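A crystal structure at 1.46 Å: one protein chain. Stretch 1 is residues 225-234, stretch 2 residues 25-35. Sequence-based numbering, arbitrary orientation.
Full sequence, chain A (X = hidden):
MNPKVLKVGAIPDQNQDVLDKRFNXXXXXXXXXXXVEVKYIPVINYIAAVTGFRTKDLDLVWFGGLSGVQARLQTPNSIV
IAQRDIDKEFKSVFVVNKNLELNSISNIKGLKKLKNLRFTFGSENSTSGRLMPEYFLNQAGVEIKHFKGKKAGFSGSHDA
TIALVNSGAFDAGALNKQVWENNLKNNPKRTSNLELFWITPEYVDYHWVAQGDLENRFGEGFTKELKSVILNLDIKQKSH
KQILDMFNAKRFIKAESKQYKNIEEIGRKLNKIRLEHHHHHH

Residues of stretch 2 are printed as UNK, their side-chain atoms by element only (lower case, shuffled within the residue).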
ATOM      1  N   GLU A 225     -21.868   5.966  10.047  1.00 25.12           N
ATOM      2  CA  GLU A 225     -22.107   6.974   8.980  1.00 27.65           C
ATOM      3  C   GLU A 225     -20.854   7.094   8.085  1.00 25.34           C
ATOM      4  O   GLU A 225     -20.932   7.115   6.850  1.00 25.25           O
ATOM      5  CB  GLU A 225     -22.435   8.338   9.585  1.00 34.91           C
ATOM      6  CG  GLU A 225     -22.903   9.384   8.571  1.00 63.26           C
ATOM      7  CD  GLU A 225     -23.058  10.786   9.151  1.00138.02           C
ATOM      8  OE1 GLU A 225     -22.645  11.040  10.310  1.00 79.97           O
ATOM      9  OE2 GLU A 225     -23.576  11.648   8.414  1.00112.83           O
ATOM     10  N   LEU A 226     -19.696   7.163   8.732  1.00 22.54           N
ATOM     11  CA  LEU A 226     -18.398   7.219   8.027  1.00 24.96           C
ATOM     12  C   LEU A 226     -18.186   6.010   7.092  1.00 20.79           C
ATOM     13  O   LEU A 226     -17.834   6.144   5.916  1.00 23.54           O
ATOM     14  CB  LEU A 226     -17.262   7.309   9.073  1.00 22.19           C
ATOM     15  CG  LEU A 226     -15.811   7.199   8.553  1.00 25.76           C
ATOM     16  CD1 LEU A 226     -15.507   8.323   7.594  1.00 30.23           C
ATOM     17  CD2 LEU A 226     -14.824   7.211   9.702  1.00 28.00           C
ATOM     18  N   LYS A 227     -18.441   4.832   7.621  1.00 23.55           N
ATOM     19  CA  LYS A 227     -18.314   3.603   6.837  1.00 25.18           C
ATOM     20  C   LYS A 227     -19.276   3.636   5.632  1.00 24.06           C
ATOM     21  O   LYS A 227     -18.906   3.345   4.487  1.00 24.59           O
ATOM     22  CB  LYS A 227     -18.560   2.415   7.745  1.00 30.06           C
ATOM     23  CG  LYS A 227     -18.447   1.079   7.082  1.00 29.76           C
ATOM     24  CD  LYS A 227     -18.515  -0.039   8.118  1.00 34.56           C
ATOM     25  CE  LYS A 227     -18.696  -1.379   7.447  1.00 45.85           C
ATOM     26  NZ  LYS A 227     -18.576  -2.509   8.423  1.00 46.71           N
ATOM     27  N   SER A 228     -20.496   4.076   5.907  1.00 25.36           N
ATOM     28  CA  SER A 228     -21.541   4.232   4.880  1.00 24.55           C
ATOM     29  C   SER A 228     -21.131   5.179   3.754  1.00 25.70           C
ATOM     30  O   SER A 228     -21.284   4.864   2.580  1.00 26.55           O
ATOM     31  CB  SER A 228     -22.843   4.713   5.531  1.00 35.52           C
ATOM     32  OG  SER A 228     -23.927   4.548   4.647  1.00 47.43           O
ATOM     33  N   VAL A 229     -20.567   6.320   4.116  1.00 25.64           N
ATOM     34  CA  VAL A 229     -20.114   7.289   3.101  1.00 27.43           C
ATOM     35  C   VAL A 229     -19.079   6.657   2.175  1.00 24.47           C
ATOM     36  O   VAL A 229     -19.144   6.769   0.958  1.00 27.12           O
ATOM     37  CB  VAL A 229     -19.553   8.576   3.749  1.00 28.35           C
ATOM     38  CG1 VAL A 229     -18.791   9.460   2.766  1.00 30.60           C
ATOM     39  CG2 VAL A 229     -20.685   9.346   4.416  1.00 33.17           C
ATOM     40  N   ILE A 230     -18.123   5.964   2.770  1.00 24.87           N
ATOM     41  CA  ILE A 230     -17.028   5.370   1.976  1.00 24.71           C
ATOM     42  C   ILE A 230     -17.574   4.236   1.076  1.00 25.61           C
ATOM     43  O   ILE A 230     -17.252   4.155  -0.106  1.00 25.94           O
ATOM     44  CB  ILE A 230     -15.877   4.892   2.895  1.00 24.01           C
ATOM     45  CG1 ILE A 230     -15.208   6.104   3.602  1.00 23.56           C
ATOM     46  CG2 ILE A 230     -14.849   4.086   2.105  1.00 26.59           C
ATOM     47  CD1 ILE A 230     -14.211   5.732   4.698  1.00 22.24           C
ATOM     48  N   LEU A 231     -18.421   3.381   1.639  1.00 23.21           N
ATOM     49  CA  LEU A 231     -18.994   2.269   0.881  1.00 25.90           C
ATOM     50  C   LEU A 231     -19.985   2.714  -0.207  1.00 28.82           C
ATOM     51  O   LEU A 231     -20.230   1.986  -1.169  1.00 31.70           O
ATOM     52  CB  LEU A 231     -19.678   1.282   1.830  1.00 28.15           C
ATOM     53  CG  LEU A 231     -18.753   0.536   2.786  1.00 32.86           C
ATOM     54  CD1 LEU A 231     -19.590  -0.260   3.787  1.00 30.69           C
ATOM     55  CD2 LEU A 231     -17.792  -0.369   2.048  1.00 30.24           C
ATOM     56  N   ASN A 232     -20.550   3.898  -0.042  1.00 30.18           N
ATOM     57  CA  ASN A 232     -21.580   4.389  -0.986  1.00 30.78           C
ATOM     58  C   ASN A 232     -21.044   5.343  -2.055  1.00 33.17           C
ATOM     59  O   ASN A 232     -21.810   5.846  -2.875  1.00 34.41           O
ATOM     60  CB  ASN A 232     -22.756   5.022  -0.243  1.00 30.85           C
ATOM     61  CG  ASN A 232     -23.606   3.995   0.498  1.00 34.08           C
ATOM     62  OD1 ASN A 232     -23.822   2.907   0.020  1.00 41.95           O
ATOM     63  ND2 ASN A 232     -24.130   4.381   1.645  1.00 48.35           N
ATOM     64  N   LEU A 233     -19.734   5.583  -2.056  1.00 33.22           N
ATOM     65  CA  LEU A 233     -19.100   6.322  -3.139  1.00 25.80           C
ATOM     66  C   LEU A 233     -19.446   5.653  -4.481  1.00 30.45           C
ATOM     67  O   LEU A 233     -19.332   4.438  -4.671  1.00 31.11           O
ATOM     68  CB  LEU A 233     -17.583   6.447  -2.964  1.00 29.11           C
ATOM     69  CG  LEU A 233     -17.088   7.400  -1.875  1.00 28.97           C
ATOM     70  CD1 LEU A 233     -15.585   7.223  -1.673  1.00 29.34           C
ATOM     71  CD2 LEU A 233     -17.406   8.852  -2.173  1.00 31.19           C
ATOM     72  N   ASP A 234     -19.879   6.491  -5.401  1.00 38.16           N
ATOM     73  CA  ASP A 234     -20.681   6.108  -6.568  1.00 37.79           C
ATOM     74  C   ASP A 234     -19.996   6.627  -7.841  1.00 32.02           C
ATOM     75  O   ASP A 234     -19.942   7.836  -8.102  1.00 35.14           O
ATOM     76  CB  ASP A 234     -22.102   6.681  -6.405  1.00 36.63           C
ATOM     77  CG  ASP A 234     -22.984   6.488  -7.620  1.00 53.38           C
ATOM     78  OD1 ASP A 234     -22.717   5.599  -8.450  1.00 45.79           O
ATOM     79  OD2 ASP A 234     -23.970   7.247  -7.714  1.00 40.85           O
ATOM     80  N   UNK A  25      -8.803  15.295  -2.055  1.00 24.38           N
ATOM     81  CA  UNK A  25     -10.137  15.170  -2.706  1.00 26.72           C
ATOM     82  C   UNK A  25     -11.090  14.290  -1.884  1.00 26.07           C
ATOM     83  O   UNK A  25     -12.258  14.611  -1.663  1.00 27.43           O
ATOM     84  c   UNK A  25     -10.468  16.686  -5.434  1.00 37.21           C
ATOM     85  c   UNK A  25      -9.301  14.723  -6.475  1.00 44.50           C
ATOM     86  c   UNK A  25      -9.505  15.518  -5.197  1.00 34.54           C
ATOM     87  c   UNK A  25     -10.019  14.589  -4.110  1.00 27.60           C
ATOM     88  N   UNK A  26     -10.541  13.193  -1.372  1.00 24.34           N
ATOM     89  CA  UNK A  26     -11.272  12.274  -0.473  1.00 22.46           C
ATOM     90  C   UNK A  26     -11.787  13.014   0.767  1.00 23.03           C
ATOM     91  O   UNK A  26     -12.971  12.920   1.131  1.00 25.58           O
ATOM     92  c   UNK A  26     -12.316   8.139   1.180  1.00 24.60           C
ATOM     93  c   UNK A  26     -10.949  10.110   0.852  1.00 22.53           C
ATOM     94  c   UNK A  26     -10.321  11.142  -0.053  1.00 22.99           C
ATOM     95  c   UNK A  26     -12.084   8.208   2.548  1.00 24.34           C
ATOM     96  c   UNK A  26     -11.302   9.232   3.063  1.00 22.87           C
ATOM     97  c   UNK A  26     -11.741   9.089   0.342  1.00 22.73           C
ATOM     98  c   UNK A  26     -10.728  10.161   2.218  1.00 22.88           C
ATOM     99  N   UNK A  27     -10.898  13.755   1.396  1.00 20.99           N
ATOM    100  CA  UNK A  27     -11.210  14.503   2.618  1.00 22.64           C
ATOM    101  C   UNK A  27     -12.328  15.519   2.401  1.00 25.66           C
ATOM    102  O   UNK A  27     -13.218  15.667   3.217  1.00 26.41           O
ATOM    103  c   UNK A  27      -9.964  15.179   3.195  1.00 24.55           C
ATOM    104  o   UNK A  27      -9.043  14.176   3.639  1.00 24.87           O
ATOM    105  N   UNK A  28     -12.287  16.189   1.266  1.00 25.56           N
ATOM    106  CA  UNK A  28     -13.300  17.212   0.963  1.00 26.11           C
ATOM    107  C   UNK A  28     -14.691  16.596   0.785  1.00 25.52           C
ATOM    108  O   UNK A  28     -15.686  17.146   1.249  1.00 29.71           O
ATOM    109  c   UNK A  28     -12.896  18.066  -0.253  1.00 28.49           C
ATOM    110  c   UNK A  28     -11.450  19.942  -1.130  1.00 42.80           C
ATOM    111  c   UNK A  28     -11.909  19.176   0.103  1.00 40.09           C
ATOM    112  c   UNK A  28     -10.249  20.836  -0.833  1.00 50.18           C
ATOM    113  n   UNK A  28     -10.632  22.224  -0.465  1.00 85.03           N
ATOM    114  N   UNK A  29     -14.749  15.439   0.157  1.00 26.76           N
ATOM    115  CA  UNK A  29     -16.010  14.713  -0.039  1.00 27.66           C
ATOM    116  C   UNK A  29     -16.547  14.199   1.312  1.00 27.16           C
ATOM    117  O   UNK A  29     -17.725  14.329   1.616  1.00 25.55           O
ATOM    118  c   UNK A  29     -17.176  12.821  -1.367  1.00 27.67           C
ATOM    119  o   UNK A  29     -17.968  14.781  -2.553  1.00 39.53           O
ATOM    120  c   UNK A  29     -18.278  13.735  -1.914  1.00 38.27           C
ATOM    121  o   UNK A  29     -19.475  13.403  -1.706  1.00 33.22           O
ATOM    122  c   UNK A  29     -15.868  13.564  -1.041  1.00 31.05           C
ATOM    123  N   UNK A  30     -15.692  13.582   2.115  1.00 25.22           N
ATOM    124  CA  UNK A  30     -16.114  13.182   3.472  1.00 23.82           C
ATOM    125  C   UNK A  30     -16.661  14.341   4.290  1.00 26.31           C
ATOM    126  O   UNK A  30     -17.684  14.227   4.967  1.00 25.14           O
ATOM    127  c   UNK A  30     -14.946  12.527   4.245  1.00 28.18           C
ATOM    128  c   UNK A  30     -13.822  10.540   5.144  1.00 30.81           C
ATOM    129  c   UNK A  30     -15.014  11.012   4.320  1.00 36.69           C
ATOM    130  c   UNK A  30     -15.026  10.374   2.938  1.00 46.17           C
ATOM    131  N   UNK A  31     -15.987  15.475   4.196  1.00 25.72           N
ATOM    132  CA  UNK A  31     -16.397  16.647   4.957  1.00 27.46           C
ATOM    133  C   UNK A  31     -17.794  17.123   4.546  1.00 27.51           C
ATOM    134  O   UNK A  31     -18.603  17.499   5.383  1.00 27.79           O
ATOM    135  c   UNK A  31     -15.412  17.792   4.781  1.00 26.91           C
ATOM    136  o   UNK A  31     -15.890  18.947   5.441  1.00 31.55           O
ATOM    137  N   UNK A  32     -18.069  17.094   3.249  1.00 24.68           N
ATOM    138  CA  UNK A  32     -19.398  17.492   2.741  1.00 28.90           C
ATOM    139  C   UNK A  32     -20.510  16.557   3.257  1.00 31.92           C
ATOM    140  O   UNK A  32     -21.556  17.006   3.718  1.00 31.72           O
ATOM    141  c   UNK A  32     -17.933  19.729  -1.552  1.00105.17           C
ATOM    142  c   UNK A  32     -18.755  18.732   0.604  1.00 48.53           C
ATOM    143  n   UNK A  32     -17.872  19.576  -3.028  1.00 72.96           N
ATOM    144  c   UNK A  32     -19.419  17.512   1.222  1.00 32.93           C
ATOM    145  c   UNK A  32     -18.875  18.720  -0.911  1.00 67.38           C
ATOM    146  N   UNK A  33     -20.263  15.252   3.180  1.00 23.73           N
ATOM    147  CA  UNK A  33     -21.260  14.241   3.563  1.00 28.18           C
ATOM    148  C   UNK A  33     -21.442  14.050   5.060  1.00 27.06           C
ATOM    149  O   UNK A  33     -22.562  13.783   5.521  1.00 29.32           O
ATOM    150  c   UNK A  33     -21.068  12.895   1.416  1.00 26.40           C
ATOM    151  o   UNK A  33     -22.117  10.716   1.366  1.00 33.83           O
ATOM    152  n   UNK A  33     -20.534  11.126  -0.172  1.00 31.60           N
ATOM    153  c   UNK A  33     -20.965  12.905   2.933  1.00 26.96           C
ATOM    154  c   UNK A  33     -21.297  11.489   0.852  1.00 28.31           C
ATOM    155  N   UNK A  34     -20.352  14.145   5.806  1.00 27.25           N
ATOM    156  CA  UNK A  34     -20.386  14.019   7.284  1.00 26.43           C
ATOM    157  C   UNK A  34     -20.614  15.303   8.067  1.00 29.14           C
ATOM    158  O   UNK A  34     -20.882  15.252   9.262  1.00 30.32           O
ATOM    159  c   UNK A  34     -18.860  11.985   7.212  1.00 28.11           C
ATOM    160  c   UNK A  34     -17.442  11.521   7.500  1.00 30.96           C
ATOM    161  c   UNK A  34     -19.087  13.376   7.799  1.00 28.69           C
ATOM    162  c   UNK A  34     -19.883  10.967   7.684  1.00 31.24           C
ATOM    163  N   UNK A  35     -20.491  16.440   7.395  1.00 27.58           N
ATOM    164  CA  UNK A  35     -20.688  17.774   8.019  1.00 29.19           C
ATOM    165  C   UNK A  35     -19.733  17.959   9.219  1.00 27.76           C
ATOM    166  O   UNK A  35     -20.120  18.389  10.302  1.00 32.17           O
ATOM    167  o   UNK A  35     -23.584  19.214   9.825  1.00 66.34           O
ATOM    168  c   UNK A  35     -22.466  19.143   9.312  1.00118.48           C
ATOM    169  o   UNK A  35     -21.613  20.034   9.514  1.00131.91           O
ATOM    170  c   UNK A  35     -22.177  17.916   8.439  1.00 46.47           C
TER
HETATM  171  O   HOH W   1     -20.799   8.436  -0.640  1.00 29.75           O
HETATM  172  O   HOH W   2     -21.421  13.719  11.334  1.00 41.42           O

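Position 25 carries four carbons, forked at the second, and its side chain is out of reach of stretch 1. The fork beyond CB identifies leucine, Leu25, an apolar residue common in helices. Position 26 has one carbon, then a ring of six carbons whose end reaches Ile230 and Leu233. It is Phe26. Its flat, apolar ring suits a buried site; Phe26 CZ lies 3.9 Å from Ile230 CD1, which sits at the ring edge, and Phe26 CE1 is 4.4 Å from Leu233 CD1.

Position 27 holds one carbon and one oxygen and is out of reach of stretch 1. This is Ser27, whose small hydroxyl is hydrogen-bonded although the residue is buried. Position 28 extends four carbons in a row to a nitrogen, touching nothing on stretch 1; it is Lys28, exposed as its charge favours.

At position 29 three carbons end in two oxygens, and a carbon of the chain approaches Leu233. That is Glu29: CG lies 4.1 Å from Leu233 CD2, so the aliphatic part packs while the carboxylate is engaged in hydrogen bonds: OE2 has a partner elsewhere in the structure and another at position 33. Position 30 again shows four carbons forked at the second, touching Leu226, Val229 and Ile230. Leu30 suits this apolar contact, with CD2 3.7 Å from Leu226 CD1 and CD1 3.9 Å from Val229 CG1.

Position 31, one carbon and one oxygen, touches nothing on stretch 1; it is Ser31, its small hydroxyl hydrogen-bonded to a residue adjoining a stretch. Position 32, four carbons in a row and a terminal nitrogen, is likewise remote: Lys32, its charged end suited to an exposed site.

Position 33 has three carbons, the third bearing one oxygen and one nitrogen, and reaches Val229 and Leu233. This amide is Gln33. Gln33 OE1 lies 3.6 Å from Val229 CG2, and Gln33 NE2 donates to Glu29 OE2 at 2.9 Å, one turn back. Gln33 NE2 also donates to the O of water 1 (2.7 Å), which in turn donates to Val229 O (2.8 Å).

Position 34 has four carbons forked at the second, set among Glu225, Leu226 and Val229. Leu34 fills this buried site, CD1 3.7 Å from Leu226 CD1 and CD2 3.7 Å from Val229 CG2. Position 35 has two carbons, the second with two oxygens, and touches nothing on stretch 1: Asp35, its carboxylate suited to an exposed site, with positive phi where the chain leaves helical geometry.

The helices cross at 125°, their axes approaching to 10.4 Å. No direct hydrogen bond joins the stretches; the contact is made mostly of apolar side chains: Leu226, Val229, Ile230 and Leu233 meet Phe26, Leu30 and Leu34. Water supplies polar links, water 1 as described and water 2 by donating from its O to both Leu34 O (2.6 Å) and Glu225 OE1 (3.1 Å).

Stretch 2 25-35: LFSKELSKQLD
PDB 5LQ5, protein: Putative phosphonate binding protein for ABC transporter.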